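Long-range contacts in beta-galactosidase (Bacillus circulans subsp. alkalophilus, PDB 3TTY), which hydrolyses terminal non-reducing beta-D-galactose residues from beta-galactosides, working as a glycoside hydrolase with a TIM-barrel catalytic domain: residues I9-D14 and A35-A40; F286-H291 and S331-A336; M306-G311 and V342-L347; V312-P317 and K356-V361. One frame throughout, in Å; residues are numbered along the deposited sequence.

Overall arrangement
All four contacts belong to the TIM-barrel part of the chain. Contact 1 pairs the first two barrel strands, contact 3 joins the seventh strand to the eighth, and strand 339-344 lies beside strand 10-14, so the two meet where the barrel closes; their centres are about 9 Å apart, and Gly12 O lies 2.7 Å from Phe344 N. Contact 2, between two outer helices, reaches contact 3 through Ser331 OG and Gln308 NE2, 2.9 Å apart. Contact 4 joins loops after the same two strands, about 10 Å from contact 3 between centres; 312-317 continues directly from 306-311. Contacts 3 and 4 touch the bound galactose; the His291 side chain in contact 2 stays about 12 Å away.

Contact 1 (I9-D14 and A35-A40); sequences IWYGGD and AGIDVA
Tyr11 and Asp38 meet just ahead of the parallel bridges Gly12-Val39 and Gly13-Ala40, which join strands 10-14 and 39-42; four hydrogen bonds define the course. Tyr11 O accepts twice: from Asp38 N at 2.6 Å, nearly along the C=O axis (169°), and from Val39 N at 3.1 Å, from above the carbonyl plane. The carboxylate of Asp38 folds back to add a third link, OD1 taking the N-H of Tyr11 at 2.9 Å. Its CG stands between the backbone N and the carbonyl carbon (chi1 50°), a rotation that allows OD1 to reach that N-H. One step on, Gly13 N donates to Val39 O.

Weaker polar contacts follow the backbone. Gly12 CA approaches Val39 O at 3.1 Å, and a CB on Gly12 would collide with that same oxygen. Ala35 O and Gly36 O, from the helix end closed by a Schellman motif at Gly36, lie at the edge of the Tyr11 ring, Gly36 O being 3.4 Å from CD2.

Among apolar groups, Ile37 CG1 meets Tyr11 CD2 obliquely at 3.9 Å, and Val39 CG1 touches Trp10 CB.

Outside the pair, Asp38 OD2 forms a salt bridge with Lys8, and Tyr11 OH is bonded to Cys376 O. The unit is a beta-alpha-beta crossover through helix 22-35; strand 339-344 flanks strand 10-14, with helix 371-386 packed against Tyr11.

Contact 2 (F286-H291 and S331-A336); sequences FTAMAH and SYQAVA
Ala334 CA sits over the face of the His291 imidazole where helices 284-296 and 326-336 meet, a CH-pi contact. It is 3.6 Å from the ring centroid and only 7° off the ring normal, over the centre of the face, while Ala334 CB approaches His291 CE1 at 3.3 Å. His291 CG stands anti to its carbonyl carbon (chi1 -67°), on a CB that points at the neighbouring helix. The axes of the two segments approach to 9.3 Å and cross at -43°, and His291 and Gln333 bridge the interval.

Gln333 reaches across from the other helix. With CG anti to the backbone N and the chain extended beyond it, its amide arrives beside Thr287 and Ala288: the side chains of Thr287 and Gln333 cross at about a right angle, OG1 giving a weak hydrogen bond to OE1 at 3.1 Å, and NE2 rests 3.7 Å from Ala288 CB. One water lies in the imidazole plane at its edge, 2.8 Å from His291 NE2, and donates to Gln333 OE1.

An alanine at His291 would probably leave Ala334 without its aromatic cover and the water without one partner, opening a gap between the helices.

Gln333 NE2 is also bonded to Glu618 and Phe284 O. Because an indole NE1 can only donate, His291 ND1 must accept from Trp274 NE1; which partner supplies the proton between NE2 and the water stays undecided. The result is a buried polar link, both imidazole nitrogens and both amide atoms of Gln333 having partners, set among apolar alanine contacts.

Contact 3 (M306-G311 and V342-L347); sequences MEQTPG and VMFFQL. With GLA (alpha-D-galactopyranose), chain H.
Pro310 CB lies over one face of the Phe344 ring, 4.2 Å from the centroid and 27° off the normal; Gln308 O meets the ring edge in plane, and the Gln308 amide crosses obliquely, its plane 26° from the ring. Phe345 presents one ring face to the galactose, whose C4 stands 3.8 Å above the plane over the centre, and rests the opposite face on Gln346 CB. These groups sit at the C-terminal ends of strands 303-307 and 339-344, the last two strands of the TIM barrel, joined by a beta-alpha-beta crossover through helix 326-336. The peptide bond between Phe345 and Gln346 is cis.

Across the segments the backbone supplies one hydrogen bond, Phe345 N to Gln308 O at 3.0 Å, with the donor above the carbonyl plane. Glu307 CA also approaches Met343 O in a CA-H...O contact. Earlier along the strands, the side chains of Met306 and Met343 run side by side in the same direction, Met306 SD 3.9 Å from Met343 CE, with Thr41 of strand 39-42 touching both.

Gln308 has CG between its backbone N and carbonyl carbon (chi1 64°), and its extended chain carries NE2 past the Phe344 ring to Ser331 OG of helix 326-336.

Glu307 lies alongside Phe345, pointing the same way, and Tyr277 OH bonds to its OE1. This pair lines the sugar pocket, where both carboxylate oxygens take sugar hydroxyls: GLA O1 donates to Glu307 OE1 at a distance so short that its length is doubtful, and GLA O2 to Glu307 OE2 at 2.8 Å.

Contact 4 (V312-P317 and K356-V361); sequences VQNWQP and KYHGAV. With GLA (alpha-D-galactopyranose), chain H.
Asn314 OD1 is buried against the edge of the His358 ring, in its plane and 3.1 Å from CD2, with no hydrogen-bonding partner in the model. The two side chains cross at about a right angle, their planes 63° apart, and the asparagine's ND2 bonds instead to Ser415 of the second subunit.

The ring's rotation is held by ND1, which donates to Gly359 O at 2.9 Å, 165° at the hydrogen, in the carbonyl plane and on a lone pair. NE2 is thereby turned to the galactose, giving GLA O6 a weak bond at 2.9 Å, while that hydroxyl donates weakly to Gln313 OE1. Trp315 brings its ring edge to GLA C6. An alanine at His358 would probably cost GLA O6 a weak donor and open a gap beside Gln313 and Asn314.

The backbones are tied by Gly359 N to Val312 O, 3.1 Å, and Val312 CG2 lies 3.5 Å from Tyr357 O.

Both segments are loops, one leading from strand 303-307 to helix 326-336, the other from strand 339-344 to helix 371-386; together they form part of the pocket wall at the C-terminal ends of the barrel strands, with Val361 packing on helix 371-386.

Contact 1 (I9-D14 and A35-A40)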
# COMPACT_ATOMS: atom_id res chain seq x y z
N ILE A 9 -15.67 25.49 -35.13
CA ILE A 9 -15.22 24.67 -34.01
C ILE A 9 -16.08 23.41 -34.00
O ILE A 9 -17.26 23.47 -33.67
CB ILE A 9 -15.36 25.43 -32.69
CG1 ILE A 9 -14.44 26.66 -32.71
CG2 ILE A 9 -15.04 24.53 -31.51
CD1 ILE A 9 -14.70 27.66 -31.63
N TRP A 10 -15.50 22.29 -34.41
CA TRP A 10 -16.24 21.02 -34.44
C TRP A 10 -16.92 20.73 -33.10
O TRP A 10 -16.40 21.05 -32.03
CB TRP A 10 -15.32 19.85 -34.81
CG TRP A 10 -14.53 20.07 -36.07
CD1 TRP A 10 -14.55 21.17 -36.88
CD2 TRP A 10 -13.58 19.17 -36.65
NE1 TRP A 10 -13.68 21.01 -37.92
CE2 TRP A 10 -13.07 19.79 -37.81
CE3 TRP A 10 -13.12 17.90 -36.30
CZ2 TRP A 10 -12.13 19.18 -38.63
CZ3 TRP A 10 -12.17 17.30 -37.11
CH2 TRP A 10 -11.69 17.94 -38.26
N TYR A 11 -18.08 20.08 -33.16
CA TYR A 11 -18.83 19.78 -31.95
C TYR A 11 -19.48 18.40 -32.05
O TYR A 11 -20.30 18.16 -32.94
CB TYR A 11 -19.89 20.86 -31.72
CG TYR A 11 -20.46 20.84 -30.33
CD1 TYR A 11 -19.63 20.96 -29.22
CD2 TYR A 11 -21.83 20.71 -30.13
CE1 TYR A 11 -20.14 20.95 -27.94
CE2 TYR A 11 -22.36 20.70 -28.86
CZ TYR A 11 -21.52 20.82 -27.77
OH TYR A 11 -22.06 20.81 -26.50
N GLY A 12 -19.11 17.51 -31.15
CA GLY A 12 -19.53 16.12 -31.23
C GLY A 12 -18.62 15.25 -30.39
O GLY A 12 -18.22 15.66 -29.30
N GLY A 13 -18.28 14.06 -30.87
CA GLY A 13 -17.35 13.21 -30.15
C GLY A 13 -17.51 11.72 -30.40
O GLY A 13 -18.11 11.31 -31.40
N ASP A 14 -16.98 10.92 -29.48
CA ASP A 14 -17.05 9.47 -29.59
C ASP A 14 -18.50 9.01 -29.68
O ASP A 14 -19.34 9.42 -28.88
CB ASP A 14 -16.34 8.79 -28.41
CG ASP A 14 -14.83 8.65 -28.62
OD1 ASP A 14 -14.17 9.63 -29.03
OD2 ASP A 14 -14.29 7.55 -28.35
N ALA A 35 -28.88 19.41 -30.64
CA ALA A 35 -27.74 19.89 -29.86
C ALA A 35 -26.66 20.58 -30.69
O ALA A 35 -25.68 21.08 -30.14
CB ALA A 35 -27.14 18.75 -29.03
N GLY A 36 -26.85 20.62 -32.01
CA GLY A 36 -25.87 21.22 -32.90
C GLY A 36 -24.57 20.43 -32.95
O GLY A 36 -23.49 21.00 -33.12
N ILE A 37 -24.68 19.11 -32.79
CA ILE A 37 -23.54 18.21 -32.92
C ILE A 37 -23.31 17.86 -34.38
O ILE A 37 -24.21 17.37 -35.05
CB ILE A 37 -23.76 16.93 -32.08
CG1 ILE A 37 -23.42 17.21 -30.62
CG2 ILE A 37 -22.93 15.75 -32.64
CD1 ILE A 37 -24.05 16.25 -29.63
N ASP A 38 -22.10 18.13 -34.87
CA ASP A 38 -21.80 17.98 -36.29
C ASP A 38 -20.55 17.12 -36.60
O ASP A 38 -20.13 17.02 -37.76
CB ASP A 38 -21.71 19.36 -36.98
CG ASP A 38 -20.81 20.34 -36.25
OD1 ASP A 38 -20.00 19.91 -35.39
OD2 ASP A 38 -20.89 21.56 -36.53
N VAL A 39 -19.98 16.51 -35.57
CA VAL A 39 -18.88 15.57 -35.79
C VAL A 39 -19.02 14.30 -34.94
O VAL A 39 -19.39 14.35 -33.78
CB VAL A 39 -17.50 16.23 -35.57
CG1 VAL A 39 -17.30 16.60 -34.11
CG2 VAL A 39 -16.39 15.31 -36.06
N ALA A 40 -18.74 13.16 -35.55
CA ALA A 40 -18.80 11.89 -34.85
C ALA A 40 -17.46 11.18 -35.00
O ALA A 40 -16.90 11.13 -36.10
CB ALA A 40 -19.95 11.01 -35.40

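Contact 2 (F286-H291 and S331-A336)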
# COMPACT_ATOMS: atom_id res chain seq x y z
N PHE A 286 -3.92 24.40 -13.68
CA PHE A 286 -3.29 23.19 -14.18
C PHE A 286 -3.91 22.70 -15.48
O PHE A 286 -3.19 22.38 -16.43
CB PHE A 286 -3.30 22.05 -13.15
CG PHE A 286 -2.64 20.80 -13.66
CD1 PHE A 286 -1.26 20.67 -13.60
CD2 PHE A 286 -3.38 19.80 -14.26
CE1 PHE A 286 -0.63 19.53 -14.10
CE2 PHE A 286 -2.76 18.66 -14.76
CZ PHE A 286 -1.38 18.53 -14.69
N THR A 287 -5.24 22.62 -15.56
CA THR A 287 -5.81 22.17 -16.83
C THR A 287 -5.52 23.19 -17.94
O THR A 287 -5.33 22.82 -19.10
CB THR A 287 -7.30 21.66 -16.75
OG1 THR A 287 -8.15 22.42 -17.62
CG2 THR A 287 -7.83 21.67 -15.35
N ALA A 288 -5.40 24.47 -17.59
CA ALA A 288 -4.96 25.47 -18.56
C ALA A 288 -3.52 25.18 -19.03
O ALA A 288 -3.20 25.26 -20.23
CB ALA A 288 -5.06 26.88 -17.96
N MET A 289 -2.65 24.85 -18.09
CA MET A 289 -1.28 24.49 -18.42
C MET A 289 -1.23 23.27 -19.35
O MET A 289 -0.38 23.21 -20.25
CB MET A 289 -0.45 24.25 -17.15
CG MET A 289 1.06 24.18 -17.40
SD MET A 289 2.04 23.85 -15.93
CE MET A 289 1.30 22.33 -15.35
N ALA A 290 -2.14 22.32 -19.16
CA ALA A 290 -2.21 21.15 -20.04
C ALA A 290 -2.67 21.47 -21.49
O ALA A 290 -2.07 20.99 -22.45
CB ALA A 290 -3.07 20.03 -19.42
N HIS A 291 -3.73 22.26 -21.63
CA HIS A 291 -4.14 22.69 -22.96
C HIS A 291 -2.97 23.42 -23.59
O HIS A 291 -2.64 23.23 -24.77
CB HIS A 291 -5.33 23.66 -22.91
CG HIS A 291 -6.61 23.07 -22.41
ND1 HIS A 291 -7.26 22.04 -23.04
CD2 HIS A 291 -7.40 23.42 -21.36
CE1 HIS A 291 -8.37 21.75 -22.39
NE2 HIS A 291 -8.48 22.58 -21.36
N SER A 331 -14.98 23.97 -21.68
CA SER A 331 -14.88 23.88 -23.15
C SER A 331 -14.23 25.13 -23.73
O SER A 331 -13.32 25.03 -24.55
CB SER A 331 -16.26 23.68 -23.80
OG SER A 331 -16.91 22.52 -23.32
N TYR A 332 -14.70 26.31 -23.32
CA TYR A 332 -14.08 27.54 -23.79
C TYR A 332 -12.67 27.75 -23.22
O TYR A 332 -11.85 28.45 -23.82
CB TYR A 332 -14.96 28.76 -23.51
CG TYR A 332 -16.14 28.87 -24.45
CD1 TYR A 332 -15.95 28.98 -25.82
CD2 TYR A 332 -17.44 28.85 -23.96
CE1 TYR A 332 -17.02 29.06 -26.69
CE2 TYR A 332 -18.51 28.93 -24.82
CZ TYR A 332 -18.30 29.04 -26.18
OH TYR A 332 -19.37 29.13 -27.03
N GLN A 333 -12.39 27.14 -22.08
CA GLN A 333 -11.03 27.18 -21.57
C GLN A 333 -10.10 26.48 -22.55
O GLN A 333 -9.01 26.97 -22.84
CB GLN A 333 -10.91 26.57 -20.17
CG GLN A 333 -9.59 26.93 -19.48
CD GLN A 333 -9.37 26.16 -18.19
OE1 GLN A 333 -9.78 25.00 -18.07
NE2 GLN A 333 -8.73 26.81 -17.21
N ALA A 334 -10.53 25.34 -23.08
CA ALA A 334 -9.75 24.64 -24.09
C ALA A 334 -9.56 25.52 -25.32
O ALA A 334 -8.44 25.70 -25.81
CB ALA A 334 -10.41 23.34 -24.47
N VAL A 335 -10.65 26.09 -25.82
CA VAL A 335 -10.58 26.93 -27.01
C VAL A 335 -9.61 28.09 -26.79
O VAL A 335 -8.81 28.42 -27.66
CB VAL A 335 -11.96 27.47 -27.41
CG1 VAL A 335 -11.84 28.38 -28.64
CG2 VAL A 335 -12.93 26.31 -27.66
N ALA A 336 -9.70 28.69 -25.60
CA ALA A 336 -8.86 29.81 -25.20
C ALA A 336 -7.37 29.48 -25.33
O ALA A 336 -6.53 30.36 -25.53
CB ALA A 336 -9.18 30.21 -23.77
O HOH W 1 -10.65 23.28 -19.82

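Contact 3 (M306-G311 and V342-L347)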
# COMPACT_ATOMS: atom_id res chain seq x y z
N MET A 306 -10.19 16.27 -28.32
CA MET A 306 -10.84 15.07 -28.84
C MET A 306 -11.88 14.59 -27.85
O MET A 306 -12.93 14.10 -28.24
CB MET A 306 -9.81 13.98 -29.14
CG MET A 306 -10.39 12.70 -29.74
SD MET A 306 -10.93 12.89 -31.45
CE MET A 306 -9.38 13.27 -32.28
N GLU A 307 -11.58 14.72 -26.56
CA GLU A 307 -12.54 14.32 -25.53
C GLU A 307 -12.55 15.19 -24.27
O GLU A 307 -11.58 15.90 -23.96
CB GLU A 307 -12.31 12.88 -25.07
CG GLU A 307 -12.14 11.84 -26.15
CD GLU A 307 -11.66 10.54 -25.53
OE1 GLU A 307 -11.99 10.33 -24.35
OE2 GLU A 307 -10.96 9.75 -26.21
N GLN A 308 -13.66 15.07 -23.56
CA GLN A 308 -13.89 15.62 -22.24
C GLN A 308 -15.27 15.03 -21.93
O GLN A 308 -16.00 14.66 -22.85
CB GLN A 308 -13.97 17.15 -22.26
CG GLN A 308 -15.15 17.72 -23.06
CD GLN A 308 -15.25 19.25 -23.02
OE1 GLN A 308 -14.52 19.91 -22.29
NE2 GLN A 308 -16.16 19.79 -23.80
N THR A 309 -15.64 14.90 -20.66
CA THR A 309 -16.98 14.41 -20.40
C THR A 309 -17.99 15.57 -20.44
O THR A 309 -17.66 16.70 -20.06
CB THR A 309 -17.07 13.66 -19.06
OG1 THR A 309 -18.45 13.40 -18.77
CG2 THR A 309 -16.47 14.47 -17.94
N PRO A 310 -19.20 15.31 -20.94
CA PRO A 310 -20.26 16.33 -20.82
C PRO A 310 -20.79 16.47 -19.39
O PRO A 310 -21.46 17.46 -19.08
CB PRO A 310 -21.36 15.84 -21.78
CG PRO A 310 -21.05 14.40 -22.03
CD PRO A 310 -19.57 14.22 -21.86
N GLY A 311 -20.51 15.50 -18.53
CA GLY A 311 -20.93 15.55 -17.13
C GLY A 311 -19.92 14.91 -16.17
O GLY A 311 -18.90 15.52 -15.84
N VAL A 342 -14.35 21.22 -30.03
CA VAL A 342 -14.73 20.69 -28.72
C VAL A 342 -15.57 19.43 -28.87
O VAL A 342 -16.69 19.45 -29.37
CB VAL A 342 -15.36 21.75 -27.74
CG1 VAL A 342 -15.17 23.16 -28.25
CG2 VAL A 342 -16.79 21.43 -27.44
N MET A 343 -14.98 18.31 -28.45
CA MET A 343 -15.59 17.01 -28.65
C MET A 343 -15.60 16.22 -27.35
O MET A 343 -14.77 16.44 -26.46
CB MET A 343 -14.88 16.29 -29.78
CG MET A 343 -14.97 17.06 -31.07
SD MET A 343 -13.77 16.64 -32.35
CE MET A 343 -14.09 14.90 -32.64
N PHE A 344 -16.57 15.31 -27.23
CA PHE A 344 -16.84 14.60 -25.99
C PHE A 344 -16.51 13.12 -26.09
O PHE A 344 -16.55 12.53 -27.18
CB PHE A 344 -18.36 14.65 -25.66
CG PHE A 344 -18.90 16.03 -25.40
CD1 PHE A 344 -18.58 16.70 -24.23
CD2 PHE A 344 -19.77 16.62 -26.31
CE1 PHE A 344 -19.08 17.97 -23.97
CE2 PHE A 344 -20.29 17.90 -26.06
CZ PHE A 344 -19.94 18.57 -24.89
N PHE A 345 -16.22 12.52 -24.94
CA PHE A 345 -16.61 11.13 -24.74
C PHE A 345 -17.80 11.15 -23.78
O PHE A 345 -17.71 11.77 -22.72
CB PHE A 345 -15.48 10.28 -24.15
CG PHE A 345 -15.83 8.82 -24.05
CD1 PHE A 345 -15.52 7.94 -25.09
CD2 PHE A 345 -16.51 8.32 -22.95
CE1 PHE A 345 -15.86 6.59 -25.03
CE2 PHE A 345 -16.85 6.96 -22.87
CZ PHE A 345 -16.52 6.10 -23.91
N GLN A 346 -18.94 10.55 -24.14
CA GLN A 346 -19.26 10.11 -25.49
C GLN A 346 -20.66 10.63 -25.80
O GLN A 346 -21.30 11.26 -24.95
CB GLN A 346 -19.20 8.59 -25.62
CG GLN A 346 -20.04 7.82 -24.58
CD GLN A 346 -20.03 6.31 -24.82
OE1 GLN A 346 -20.10 5.86 -25.96
NE2 GLN A 346 -19.94 5.52 -23.74
N LEU A 347 -21.16 10.38 -27.01
CA LEU A 347 -22.45 10.94 -27.42
C LEU A 347 -23.68 10.23 -26.80
O LEU A 347 -24.71 10.86 -26.57
CB LEU A 347 -22.54 11.02 -28.95
CG LEU A 347 -21.47 11.90 -29.59
CD1 LEU A 347 -21.81 12.22 -31.04
CD2 LEU A 347 -21.31 13.19 -28.78
C1 GLA H . -10.17 8.16 -22.44
C2 GLA H . -10.50 7.21 -23.62
C3 GLA H . -12.01 7.12 -23.91
C4 GLA H . -12.72 6.88 -22.58
C5 GLA H . -12.32 7.96 -21.58
C6 GLA H . -13.11 7.74 -20.28
O1 GLA H . -10.36 9.57 -22.70
O2 GLA H . -9.84 7.64 -24.80
O3 GLA H . -12.32 6.04 -24.80
O4 GLA H . -12.28 5.61 -22.12
O5 GLA H . -10.93 7.83 -21.28
O6 GLA H . -13.06 8.92 -19.47

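Contact 4 (V312-P317 and K356-V361)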
# COMPACT_ATOMS: atom_id res chain seq x y z
N VAL A 312 -20.21 13.69 -15.72
CA VAL A 312 -19.31 12.98 -14.82
C VAL A 312 -18.32 12.07 -15.55
O VAL A 312 -18.48 11.78 -16.74
CB VAL A 312 -20.10 12.12 -13.81
CG1 VAL A 312 -21.01 13.01 -12.97
CG2 VAL A 312 -20.90 11.05 -14.53
N GLN A 313 -17.28 11.63 -14.84
CA GLN A 313 -16.36 10.64 -15.37
C GLN A 313 -16.27 9.49 -14.37
O GLN A 313 -15.96 9.70 -13.20
CB GLN A 313 -14.97 11.23 -15.64
CG GLN A 313 -13.96 10.19 -16.19
CD GLN A 313 -12.51 10.69 -16.17
OE1 GLN A 313 -11.66 10.23 -16.94
NE2 GLN A 313 -12.24 11.65 -15.29
N ASN A 314 -16.54 8.28 -14.83
CA ASN A 314 -16.60 7.13 -13.96
C ASN A 314 -15.26 6.84 -13.29
O ASN A 314 -15.23 6.35 -12.17
CB ASN A 314 -17.04 5.92 -14.75
CG ASN A 314 -16.07 5.59 -15.86
OD1 ASN A 314 -15.97 6.33 -16.84
ND2 ASN A 314 -15.38 4.47 -15.73
N TRP A 315 -14.17 7.16 -13.99
CA TRP A 315 -12.82 6.85 -13.50
C TRP A 315 -12.37 7.65 -12.29
O TRP A 315 -11.48 7.24 -11.57
CB TRP A 315 -11.79 6.97 -14.63
CG TRP A 315 -12.08 6.04 -15.78
CD1 TRP A 315 -12.68 6.35 -16.98
CD2 TRP A 315 -11.83 4.63 -15.82
NE1 TRP A 315 -12.80 5.22 -17.76
CE2 TRP A 315 -12.28 4.15 -17.07
CE3 TRP A 315 -11.26 3.72 -14.91
CZ2 TRP A 315 -12.17 2.81 -17.45
CZ3 TRP A 315 -11.16 2.38 -15.29
CH2 TRP A 315 -11.61 1.94 -16.54
N GLN A 316 -13.00 8.80 -12.03
CA GLN A 316 -12.61 9.59 -10.88
C GLN A 316 -13.07 8.91 -9.58
O GLN A 316 -14.14 8.30 -9.54
CB GLN A 316 -13.13 11.03 -10.99
CG GLN A 316 -12.60 11.76 -12.22
CD GLN A 316 -13.26 13.12 -12.47
OE1 GLN A 316 -13.05 13.74 -13.52
NE2 GLN A 316 -14.04 13.60 -11.50
N PRO A 317 -12.26 9.00 -8.53
CA PRO A 317 -12.60 8.40 -7.24
C PRO A 317 -14.01 8.79 -6.83
O PRO A 317 -14.80 7.97 -6.37
CB PRO A 317 -11.59 9.03 -6.27
CG PRO A 317 -10.45 9.49 -7.14
CD PRO A 317 -11.01 9.79 -8.49
N LYS A 356 -20.38 2.53 -18.12
CA LYS A 356 -21.81 2.86 -18.13
C LYS A 356 -22.18 4.07 -17.25
O LYS A 356 -23.25 4.65 -17.44
CB LYS A 356 -22.65 1.65 -17.75
CG LYS A 356 -22.32 1.07 -16.37
CD LYS A 356 -22.97 -0.30 -16.22
CE LYS A 356 -22.70 -0.90 -14.85
NZ LYS A 356 -21.42 -1.63 -14.80
N TYR A 357 -21.31 4.43 -16.30
CA TYR A 357 -21.55 5.60 -15.45
C TYR A 357 -20.62 6.73 -15.83
O TYR A 357 -20.42 7.67 -15.07
CB TYR A 357 -21.50 5.26 -13.94
CG TYR A 357 -22.42 4.12 -13.67
CD1 TYR A 357 -23.68 4.10 -14.25
CD2 TYR A 357 -22.01 3.01 -12.95
CE1 TYR A 357 -24.53 3.04 -14.08
CE2 TYR A 357 -22.86 1.94 -12.78
CZ TYR A 357 -24.12 1.96 -13.35
OH TYR A 357 -24.97 0.89 -13.20
N HIS A 358 -20.04 6.62 -17.02
CA HIS A 358 -19.45 7.78 -17.68
C HIS A 358 -20.56 8.62 -18.33
O HIS A 358 -21.50 8.09 -18.93
CB HIS A 358 -18.41 7.35 -18.74
CG HIS A 358 -17.47 8.45 -19.13
ND1 HIS A 358 -17.86 9.53 -19.90
CD2 HIS A 358 -16.16 8.65 -18.85
CE1 HIS A 358 -16.83 10.34 -20.08
NE2 HIS A 358 -15.79 9.83 -19.44
N GLY A 359 -20.45 9.93 -18.18
CA GLY A 359 -21.40 10.87 -18.76
C GLY A 359 -21.42 10.84 -20.28
O GLY A 359 -20.44 10.46 -20.93
N ALA A 360 -22.56 11.25 -20.84
CA ALA A 360 -22.71 11.37 -22.28
C ALA A 360 -23.73 12.45 -22.58
O ALA A 360 -24.45 12.89 -21.70
CB ALA A 360 -23.14 10.04 -22.89
N VAL A 361 -23.79 12.88 -23.84
CA VAL A 361 -24.79 13.86 -24.24
C VAL A 361 -26.20 13.27 -24.10
O VAL A 361 -27.08 13.90 -23.53
CB VAL A 361 -24.55 14.33 -25.67
CG1 VAL A 361 -25.70 15.21 -26.14
CG2 VAL A 361 -23.21 15.07 -25.73
C1 GLA H . -10.17 8.16 -22.44
C2 GLA H . -10.50 7.21 -23.62
C3 GLA H . -12.01 7.12 -23.91
C4 GLA H . -12.72 6.88 -22.58
C5 GLA H . -12.32 7.96 -21.58
C6 GLA H . -13.11 7.74 -20.28
O1 GLA H . -10.36 9.57 -22.70
O2 GLA H . -9.84 7.64 -24.80
O3 GLA H . -12.32 6.04 -24.80
O4 GLA H . -12.28 5.61 -22.12
O5 GLA H . -10.93 7.83 -21.28
O6 GLA H . -13.06 8.92 -19.47